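Local structure of carbohydrate binding module family 33 and 10 domain protein (Teredinibacter turnerae, 6RW7) at residues H1-Q11 / E193-V201; P106-L114 / S145-T153. The protein is an AA10 lytic polysaccharide monooxygenase, a copper enzyme that probably acts on cellulose by oxidative cleavage, represented here by its catalytic domain. All coordinates share one frame; numbering follows the deposited sequence.

Contact 1: residues H1-Q11 / E193-V201; sequences HGYIESPPSRQ and ERFFSCVDV. With CU1 (copper (I) ion), chain D; CU (copper (II) ion), chain C.
S197 OG is held between two partners of segment 1-11: it accepts from I4 N at 3.0 Å in a nearly straight bond (168°) and donates to Q11 OE1 at 2.7 Å. Its position follows from chi1 of -167°, with OG anti to the S197 nitrogen and directed at the N-terminal segment. The donating hydroxyl stands tilted from the Q11 amide plane, while Q11 NE2 reaches F196 O in the plane of that carbonyl, so both ends of the buried amide are tied to strand 193-202 and its rotation is fixed. S9, the N-cap of helix 10-17, donates through OG to I4 O, which also accepts from S9 N. Beyond the cap, R10 N bonds C198 O at 2.9 Å. The extended R10 side chain then meets D200 side-on, NE to OD2 at 2.7 Å and NH2 to OD1 at 3.0 Å, each oxygen using its syn lone pair; guanidinium and carboxylate lie only 13° from coplanar. V199 CG1 packs against P7 CG, beside the cis peptide between S6 and P7. At the other end lies the histidine brace characteristic of LPMOs: H1 binds copper(I) through N and ND1, and H107 completes the protein ligands. One face of the F195 ring lies against H1, with H1 CA 3.7 Å from the ring centroid in a CH-pi contact. Near the same copper, E193 OE2 is hydrogen-bonded to H54, and OE1 forms a salt bridge with R187. E5 OE1 binds a separate copper(II) with D101 and H165. Strand 3-6 pairs with strand 96-101, whose W100 touches I4 and S197, while strand 193-202 is flanked by strand 178-187 and joined to C68 by the C198 disulfide.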
loop_
_atom_site.group_PDB
_atom_site.type_symbol
_atom_site.label_atom_id
_atom_site.label_comp_id
_atom_site.label_asym_id
_atom_site.label_seq_id
_atom_site.Cartn_x
_atom_site.Cartn_y
_atom_site.Cartn_z
ATOM N N HIS A 1 -7.561 10.342 2.779
ATOM C CA HIS A 1 -7.712 8.990 3.350
ATOM C C HIS A 1 -7.881 7.986 2.233
ATOM O O HIS A 1 -8.778 8.167 1.387
ATOM C CB HIS A 1 -8.904 8.925 4.302
ATOM C CG HIS A 1 -8.553 9.546 5.596
ATOM N ND1 HIS A 1 -8.171 10.879 5.684
ATOM C CD2 HIS A 1 -8.427 9.017 6.823
ATOM C CE1 HIS A 1 -7.844 11.158 6.938
ATOM N NE2 HIS A 1 -8.009 10.032 7.666
ATOM N N GLY A 2 -7.009 6.996 2.179
ATOM C CA GLY A 2 -7.048 6.076 1.045
ATOM C C GLY A 2 -6.125 4.899 1.174
ATOM O O GLY A 2 -5.340 4.782 2.126
ATOM N N TYR A 3 -6.235 4.050 0.176
ATOM C CA TYR A 3 -5.558 2.732 0.132
ATOM C C TYR A 3 -5.635 2.258 -1.314
ATOM O O TYR A 3 -6.443 2.795 -2.090
ATOM C CB TYR A 3 -6.235 1.738 1.096
ATOM C CG TYR A 3 -7.706 1.576 0.824
ATOM C CD1 TYR A 3 -8.611 2.509 1.280
ATOM C CD2 TYR A 3 -8.180 0.553 0.014
ATOM C CE1 TYR A 3 -9.939 2.449 0.925
ATOM C CE2 TYR A 3 -9.523 0.466 -0.329
ATOM C CZ TYR A 3 -10.406 1.412 0.141
ATOM O OH TYR A 3 -11.741 1.341 -0.190
ATOM N N ILE A 4 -4.837 1.274 -1.678
ATOM C CA ILE A 4 -4.863 0.736 -3.046
ATOM C C ILE A 4 -5.978 -0.309 -3.148
ATOM O O ILE A 4 -5.968 -1.336 -2.423
ATOM C CB ILE A 4 -3.483 0.236 -3.484
ATOM C CG1 ILE A 4 -2.527 1.426 -3.604
ATOM C CG2 ILE A 4 -3.568 -0.564 -4.781
ATOM C CD1 ILE A 4 -1.115 1.033 -3.919
ATOM N N GLU A 5 -6.872 -0.079 -4.093
ATOM C CA GLU A 5 -8.023 -0.963 -4.374
ATOM C C GLU A 5 -7.650 -2.042 -5.387
ATOM O O GLU A 5 -8.133 -3.181 -5.239
ATOM C CB GLU A 5 -9.175 -0.095 -4.865
ATOM C CG GLU A 5 -10.380 -0.873 -5.345
ATOM C CD GLU A 5 -11.568 0.030 -5.623
ATOM O OE1 GLU A 5 -11.859 0.903 -4.795
ATOM O OE2 GLU A 5 -12.188 -0.155 -6.675
ATOM N N SER A 6 -6.878 -1.697 -6.406
ATOM C CA SER A 6 -6.518 -2.630 -7.495
ATOM C C SER A 6 -5.075 -2.393 -7.893
ATOM O O SER A 6 -4.737 -1.258 -8.186
ATOM C CB SER A 6 -7.428 -2.453 -8.693
ATOM O OG SER A 6 -7.048 -3.386 -9.678
ATOM N N PRO A 7 -4.180 -3.405 -7.897
ATOM C CA PRO A 7 -4.459 -4.724 -7.326
ATOM C C PRO A 7 -4.767 -4.576 -5.838
ATOM O O PRO A 7 -4.404 -3.563 -5.212
ATOM C CB PRO A 7 -3.150 -5.482 -7.515
ATOM C CG PRO A 7 -2.124 -4.362 -7.533
ATOM C CD PRO A 7 -2.787 -3.254 -8.324
ATOM N N PRO A 8 -5.504 -5.527 -5.244
ATOM C CA PRO A 8 -6.006 -5.314 -3.897
ATOM C C PRO A 8 -4.881 -5.294 -2.863
ATOM O O PRO A 8 -4.188 -6.276 -2.686
ATOM C CB PRO A 8 -6.970 -6.474 -3.639
ATOM C CG PRO A 8 -6.573 -7.517 -4.663
ATOM C CD PRO A 8 -6.024 -6.756 -5.851
ATOM N N SER A 9 -4.789 -4.185 -2.138
ATOM C CA SER A 9 -3.837 -4.012 -1.026
ATOM C C SER A 9 -4.295 -4.797 0.196
ATOM O O SER A 9 -5.422 -5.322 0.242
ATOM C CB SER A 9 -3.692 -2.556 -0.639
ATOM O OG SER A 9 -4.899 -2.067 -0.077
ATOM N N ARG A 10 -3.447 -4.815 1.210
ATOM C CA ARG A 10 -3.818 -5.440 2.498
ATOM C C ARG A 10 -5.098 -4.785 3.024
ATOM O O ARG A 10 -5.904 -5.492 3.652
ATOM C CB ARG A 10 -2.678 -5.320 3.502
ATOM C CG ARG A 10 -1.475 -6.163 3.113
ATOM C CD ARG A 10 -0.343 -6.141 4.104
ATOM N NE ARG A 10 0.705 -7.050 3.639
ATOM C CZ ARG A 10 1.794 -7.372 4.326
ATOM N NH1 ARG A 10 2.036 -6.845 5.525
ATOM N NH2 ARG A 10 2.628 -8.262 3.799
ATOM N N GLN A 11 -5.229 -3.472 2.852
ATOM C CA GLN A 11 -6.406 -2.721 3.356
ATOM C C GLN A 11 -7.662 -3.045 2.544
ATOM O O GLN A 11 -8.769 -2.999 3.107
ATOM C CB GLN A 11 -6.120 -1.229 3.252
ATOM C CG GLN A 11 -4.978 -0.797 4.144
ATOM C CD GLN A 11 -3.902 -0.101 3.368
ATOM O OE1 GLN A 11 -3.240 -0.736 2.545
ATOM N NE2 GLN A 11 -3.685 1.176 3.670
ATOM N N GLU A 193 0.415 15.527 4.234
ATOM C CA GLU A 193 -0.295 14.295 4.653
ATOM C C GLU A 193 -0.068 13.226 3.582
ATOM O O GLU A 193 -0.126 13.535 2.385
ATOM C CB GLU A 193 -1.776 14.585 4.845
ATOM C CG GLU A 193 -2.543 13.446 5.445
ATOM C CD GLU A 193 -3.910 13.882 5.894
ATOM O OE1 GLU A 193 -4.829 13.881 5.061
ATOM O OE2 GLU A 193 -4.003 14.346 7.057
ATOM N N ARG A 194 0.234 12.028 4.035
ATOM C CA ARG A 194 0.693 10.919 3.162
ATOM C C ARG A 194 0.047 9.629 3.652
ATOM O O ARG A 194 -0.001 9.406 4.869
ATOM C CB ARG A 194 2.216 10.826 3.224
ATOM C CG ARG A 194 2.844 9.799 2.287
ATOM C CD ARG A 194 4.370 9.931 2.313
ATOM N NE ARG A 194 4.718 11.226 1.730
ATOM C CZ ARG A 194 5.022 11.459 0.455
ATOM N NH1 ARG A 194 5.202 10.479 -0.424
ATOM N NH2 ARG A 194 5.146 12.708 0.043
ATOM N N PHE A 195 -0.437 8.809 2.721
ATOM C CA PHE A 195 -1.096 7.526 3.034
ATOM C C PHE A 195 -0.273 6.393 2.447
ATOM O O PHE A 195 0.427 6.597 1.429
ATOM C CB PHE A 195 -2.531 7.523 2.514
ATOM C CG PHE A 195 -3.356 8.566 3.209
ATOM C CD1 PHE A 195 -3.424 9.848 2.698
ATOM C CD2 PHE A 195 -4.016 8.270 4.397
ATOM C CE1 PHE A 195 -4.135 10.824 3.378
ATOM C CE2 PHE A 195 -4.706 9.253 5.084
ATOM C CZ PHE A 195 -4.752 10.523 4.573
ATOM N N PHE A 196 -0.284 5.268 3.140
ATOM C CA PHE A 196 0.587 4.113 2.847
ATOM C C PHE A 196 -0.253 2.876 2.568
ATOM O O PHE A 196 -1.235 2.654 3.226
ATOM C CB PHE A 196 1.550 3.858 4.012
ATOM C CG PHE A 196 2.366 5.065 4.363
ATOM C CD1 PHE A 196 1.887 6.006 5.261
ATOM C CD2 PHE A 196 3.579 5.292 3.742
ATOM C CE1 PHE A 196 2.633 7.133 5.548
ATOM C CE2 PHE A 196 4.328 6.422 4.034
ATOM C CZ PHE A 196 3.840 7.342 4.933
ATOM N N SER A 197 0.191 2.054 1.627
ATOM C CA SER A 197 -0.566 0.846 1.241
ATOM C C SER A 197 0.396 -0.213 0.718
ATOM O O SER A 197 1.226 0.103 -0.154
ATOM C CB SER A 197 -1.633 1.220 0.257
ATOM O OG SER A 197 -2.587 0.182 0.059
ATOM N N CYS A 198 0.329 -1.419 1.275
ATOM C CA CYS A 198 1.110 -2.589 0.814
ATOM C C CYS A 198 0.237 -3.536 -0.004
ATOM O O CYS A 198 -0.908 -3.779 0.381
ATOM C CB CYS A 198 1.693 -3.357 1.987
ATOM S SG CYS A 198 3.183 -2.550 2.620
ATOM N N VAL A 199 0.799 -4.092 -1.066
ATOM C CA VAL A 199 0.114 -5.074 -1.931
ATOM C C VAL A 199 0.948 -6.353 -1.952
ATOM O O VAL A 199 2.134 -6.297 -2.343
ATOM C CB VAL A 199 -0.079 -4.528 -3.357
ATOM C CG1 VAL A 199 -0.976 -5.469 -4.141
ATOM C CG2 VAL A 199 -0.651 -3.118 -3.354
ATOM N N ASP A 200 0.314 -7.468 -1.627
ATOM C CA ASP A 200 0.924 -8.817 -1.691
ATOM C C ASP A 200 0.622 -9.387 -3.072
ATOM O O ASP A 200 -0.574 -9.585 -3.397
ATOM C CB ASP A 200 0.383 -9.690 -0.558
ATOM C CG ASP A 200 0.822 -9.217 0.806
ATOM O OD1 ASP A 200 1.977 -9.433 1.165
ATOM O OD2 ASP A 200 0.014 -8.577 1.482
ATOM N N VAL A 201 1.662 -9.634 -3.867
ATOM C CA VAL A 201 1.520 -10.101 -5.263
ATOM C C VAL A 201 2.348 -11.363 -5.503
ATOM O O VAL A 201 3.385 -11.546 -4.875
ATOM C CB VAL A 201 1.896 -8.991 -6.249
ATOM C CG1 VAL A 201 0.795 -7.943 -6.291
ATOM C CG2 VAL A 201 3.253 -8.397 -5.916
HETATM CU CU CU1 D . -7.884 12.023 4.175
HETATM CU CU CU C . -13.275 2.488 -5.182
HETATM O O HOH W 1 -2.351 -7.083 -0.815
HETATM O O HOH W 2 -3.267 -8.817 -3.349
HETATM O O HOH W 3 -1.093 -2.105 3.707
HETATM O O HOH W 4 -14.914 3.902 -5.479
HETATM O O HOH W 5 -10.221 12.800 4.839
#

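Contact 2: residues P106-L114 / S145-T153; sequences PHFSDTEEL and SIVPGDFST. With CU1 (copper (I) ion), chain D; NA (sodium ion), chain B.
E113 and S145 form an antiparallel, non-hydrogen-bonded bridge with their CA atoms 4.1 Å apart, and the backbone bonds I146 N to E112 O and G149 N to T111 O extend the link into a type II beta turn from V147 to D150. The contact thus joins the start of strand 111-118, which carries a classic beta bulge at E112 and E113, to the loop after strand 142-145. G149 has a positive phi of 82°, and its CA lies 3.1 Å from S109 O in a CA-H...O contact, with F108 O as a second acceptor. T111 O accepts the G149 N hydrogen bond and also has a CA-H...O contact from P148 CA. Among the side chains, F108 turns its edge toward the face of F151 in an offset edge-to-face pair, centroids 6.0 Å apart and planes at 70°. I146 CD1 sits over the centre of the F151 ring, 3.6 Å above its plane. The ring is therefore met by an aromatic edge and an aliphatic tip, while T111 CB lies 4.0 Å from F151 CZ. The chi1 of 56° sets I146 CG1 between its own nitrogen and carbonyl carbon, from where CD1 also reaches T111 O. Water 6 donates to both E112 OE2 and I146 O. H107, two residues before S109, binds the copper(I) ion through NE2, and T111 OG1 donates to H107 O. In the 3-10 segment 151-153, F151 O binds sodium at 2.3 Å, a site shared with N154, V157 and three waters.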
loop_
_atom_site.group_PDB
_atom_site.type_symbol
_atom_site.label_atom_id
_atom_site.label_comp_id
_atom_site.label_asym_id
_atom_site.label_seq_id
_atom_site.Cartn_x
_atom_site.Cartn_y
_atom_site.Cartn_z
ATOM N N PRO A 106 -11.270 12.499 -0.270
ATOM C CA PRO A 106 -10.845 12.657 -1.657
ATOM C C PRO A 106 -10.077 13.961 -1.893
ATOM O O PRO A 106 -10.548 14.888 -2.560
ATOM C CB PRO A 106 -12.172 12.557 -2.412
ATOM C CG PRO A 106 -13.154 13.212 -1.462
ATOM C CD PRO A 106 -12.709 12.739 -0.092
ATOM N N HIS A 107 -8.853 13.980 -1.382
ATOM C CA HIS A 107 -7.949 15.152 -1.416
ATOM C C HIS A 107 -7.285 15.260 -2.808
ATOM O O HIS A 107 -6.046 15.307 -2.886
ATOM C CB HIS A 107 -6.868 15.041 -0.331
ATOM C CG HIS A 107 -7.320 14.560 1.004
ATOM N ND1 HIS A 107 -8.200 15.280 1.788
ATOM C CD2 HIS A 107 -6.982 13.461 1.714
ATOM C CE1 HIS A 107 -8.404 14.630 2.921
ATOM N NE2 HIS A 107 -7.663 13.506 2.904
ATOM N N PHE A 108 -8.062 15.360 -3.874
ATOM C CA PHE A 108 -7.541 15.558 -5.246
ATOM C C PHE A 108 -6.773 16.875 -5.332
ATOM O O PHE A 108 -5.715 16.911 -5.947
ATOM C CB PHE A 108 -8.684 15.550 -6.254
ATOM C CG PHE A 108 -9.267 14.187 -6.514
ATOM C CD1 PHE A 108 -8.585 13.265 -7.286
ATOM C CD2 PHE A 108 -10.524 13.843 -6.037
ATOM C CE1 PHE A 108 -9.144 12.025 -7.574
ATOM C CE2 PHE A 108 -11.084 12.607 -6.318
ATOM C CZ PHE A 108 -10.387 11.691 -7.080
ATOM N N SER A 109 -7.320 17.937 -4.744
ATOM C CA SER A 109 -6.913 19.337 -5.030
ATOM C C SER A 109 -5.454 19.622 -4.647
ATOM O O SER A 109 -4.898 20.568 -5.232
ATOM C CB SER A 109 -7.844 20.323 -4.376
ATOM O OG SER A 109 -7.649 20.325 -2.967
ATOM N N ASP A 110 -4.854 18.893 -3.701
ATOM C CA ASP A 110 -3.439 19.121 -3.325
ATOM C C ASP A 110 -2.685 17.783 -3.339
ATOM O O ASP A 110 -1.613 17.719 -2.746
ATOM C CB ASP A 110 -3.320 19.910 -2.014
ATOM C CG ASP A 110 -3.967 19.206 -0.835
ATOM O OD1 ASP A 110 -4.482 18.067 -1.013
ATOM O OD2 ASP A 110 -3.956 19.812 0.274
ATOM N N THR A 111 -3.196 16.779 -4.051
ATOM C CA THR A 111 -2.395 15.571 -4.345
ATOM C C THR A 111 -1.118 15.994 -5.074
ATOM O O THR A 111 -1.219 16.792 -6.035
ATOM C CB THR A 111 -3.165 14.574 -5.215
ATOM O OG1 THR A 111 -4.139 13.958 -4.368
ATOM C CG2 THR A 111 -2.262 13.513 -5.802
ATOM N N GLU A 112 0.035 15.480 -4.670
ATOM C CA GLU A 112 1.319 15.823 -5.329
ATOM C C GLU A 112 2.003 14.587 -5.918
ATOM O O GLU A 112 2.535 14.702 -7.049
ATOM C CB GLU A 112 2.269 16.508 -4.359
ATOM C CG GLU A 112 3.545 16.904 -5.059
ATOM C CD GLU A 112 4.359 17.954 -4.338
ATOM O OE1 GLU A 112 4.411 17.908 -3.095
ATOM O OE2 GLU A 112 4.947 18.820 -5.041
ATOM N N GLU A 113 2.072 13.459 -5.213
ATOM C CA GLU A 113 2.855 12.359 -5.811
ATOM C C GLU A 113 2.344 10.995 -5.372
ATOM O O GLU A 113 1.709 10.845 -4.325
ATOM C CB GLU A 113 4.344 12.515 -5.518
ATOM C CG GLU A 113 4.644 12.524 -4.038
ATOM C CD GLU A 113 6.107 12.585 -3.638
ATOM O OE1 GLU A 113 6.935 13.006 -4.462
ATOM O OE2 GLU A 113 6.426 12.154 -2.520
ATOM N N LEU A 114 2.634 10.036 -6.225
ATOM C CA LEU A 114 2.322 8.611 -6.005
ATOM C C LEU A 114 3.654 7.882 -6.168
ATOM O O LEU A 114 4.284 8.015 -7.230
ATOM C CB LEU A 114 1.316 8.128 -7.055
ATOM C CG LEU A 114 -0.122 8.656 -7.027
ATOM C CD1 LEU A 114 -0.820 8.323 -5.741
ATOM C CD2 LEU A 114 -0.241 10.128 -7.396
ATOM N N SER A 145 4.727 12.520 -10.107
ATOM C CA SER A 145 4.250 13.748 -9.444
ATOM C C SER A 145 3.460 14.627 -10.416
ATOM O O SER A 145 3.602 14.519 -11.659
ATOM C CB SER A 145 5.396 14.481 -8.811
ATOM O OG SER A 145 6.274 15.001 -9.787
ATOM N N ILE A 146 2.588 15.434 -9.840
ATOM C CA ILE A 146 1.787 16.458 -10.553
ATOM C C ILE A 146 2.032 17.794 -9.864
ATOM O O ILE A 146 2.379 17.829 -8.686
ATOM C CB ILE A 146 0.282 16.118 -10.578
ATOM C CG1 ILE A 146 -0.288 15.918 -9.174
ATOM C CG2 ILE A 146 0.011 14.929 -11.488
ATOM C CD1 ILE A 146 -1.793 15.832 -9.182
ATOM N N VAL A 147 1.921 18.875 -10.618
ATOM C CA VAL A 147 1.616 20.189 -10.006
ATOM C C VAL A 147 0.401 19.943 -9.120
ATOM O O VAL A 147 -0.586 19.358 -9.582
ATOM C CB VAL A 147 1.345 21.236 -11.097
ATOM C CG1 VAL A 147 0.822 22.532 -10.501
ATOM C CG2 VAL A 147 2.607 21.498 -11.906
ATOM N N PRO A 148 0.434 20.306 -7.817
ATOM C CA PRO A 148 -0.590 19.824 -6.896
ATOM C C PRO A 148 -2.018 20.081 -7.392
ATOM O O PRO A 148 -2.389 21.218 -7.735
ATOM C CB PRO A 148 -0.250 20.556 -5.593
ATOM C CG PRO A 148 1.255 20.645 -5.659
ATOM C CD PRO A 148 1.521 21.004 -7.117
ATOM N N GLY A 149 -2.797 19.003 -7.493
ATOM C CA GLY A 149 -4.219 19.038 -7.864
ATOM C C GLY A 149 -4.455 19.132 -9.362
ATOM O O GLY A 149 -5.612 19.041 -9.794
ATOM N N ASP A 150 -3.395 19.306 -10.148
ATOM C CA ASP A 150 -3.517 19.508 -11.609
ATOM C C ASP A 150 -3.087 18.215 -12.302
ATOM O O ASP A 150 -1.904 18.056 -12.627
ATOM C CB ASP A 150 -2.739 20.731 -12.077
ATOM C CG ASP A 150 -3.011 21.029 -13.542
ATOM O OD1 ASP A 150 -3.656 20.176 -14.229
ATOM O OD2 ASP A 150 -2.596 22.113 -13.989
ATOM N N PHE A 151 -4.034 17.328 -12.573
ATOM C CA PHE A 151 -3.711 15.976 -13.074
ATOM C C PHE A 151 -3.301 16.032 -14.545
ATOM O O PHE A 151 -2.657 15.088 -14.995
ATOM C CB PHE A 151 -4.874 15.028 -12.806
ATOM C CG PHE A 151 -4.944 14.629 -11.355
ATOM C CD1 PHE A 151 -5.485 15.491 -10.420
ATOM C CD2 PHE A 151 -4.427 13.422 -10.913
ATOM C CE1 PHE A 151 -5.563 15.135 -9.086
ATOM C CE2 PHE A 151 -4.493 13.065 -9.571
ATOM C CZ PHE A 151 -5.044 13.934 -8.653
ATOM N N SER A 152 -3.563 17.140 -15.243
ATOM C CA SER A 152 -3.139 17.318 -16.658
ATOM C C SER A 152 -1.616 17.425 -16.762
ATOM O O SER A 152 -1.079 17.262 -17.882
ATOM C CB SER A 152 -3.838 18.518 -17.273
ATOM O OG SER A 152 -3.232 19.715 -16.816
ATOM N N THR A 153 -0.896 17.589 -15.660
ATOM C CA THR A 153 0.569 17.833 -15.697
ATOM C C THR A 153 1.366 16.518 -15.682
ATOM O O THR A 153 2.607 16.601 -15.694
ATOM C CB THR A 153 1.011 18.791 -14.591
ATOM O OG1 THR A 153 0.719 18.216 -13.311
ATOM C CG2 THR A 153 0.343 20.140 -14.753
HETATM CU CU CU1 D . -7.884 12.023 4.175
HETATM NA NA NA B . -2.881 13.064 -16.151
HETATM O O HOH W 6 4.794 18.969 -7.776
HETATM O O HOH W 7 -2.243 14.117 -18.239
HETATM O O HOH W 8 -3.413 11.198 -17.517
HETATM O O HOH W 9 -5.160 13.578 -16.463
HETATM O O HOH W 5 -10.221 12.800 4.839
#

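Overall arrangement
From the N terminus, segment 1-11 leaves the copper(I) site and enters helix 10-17; nearly the whole domain follows before strand 193-201 comes back against segment 1-11, so contact 1 closes a loop of 181 intervening residues. Contact 2 is nested inside that loop, closing a shorter one of 30 residues between 106-114 and 145-153. Their centres lie about 18 Å apart, contact 1 near the middle of the chain and contact 2 toward its periphery. The two meet at copper(I), bound by H1 and H107, and through the R194-E113 salt bridge. Contact 1 joins strand 3-6 of the four-stranded antiparallel sheet to strand 193-202 of the mixed sheet, on which contact 2 also lies.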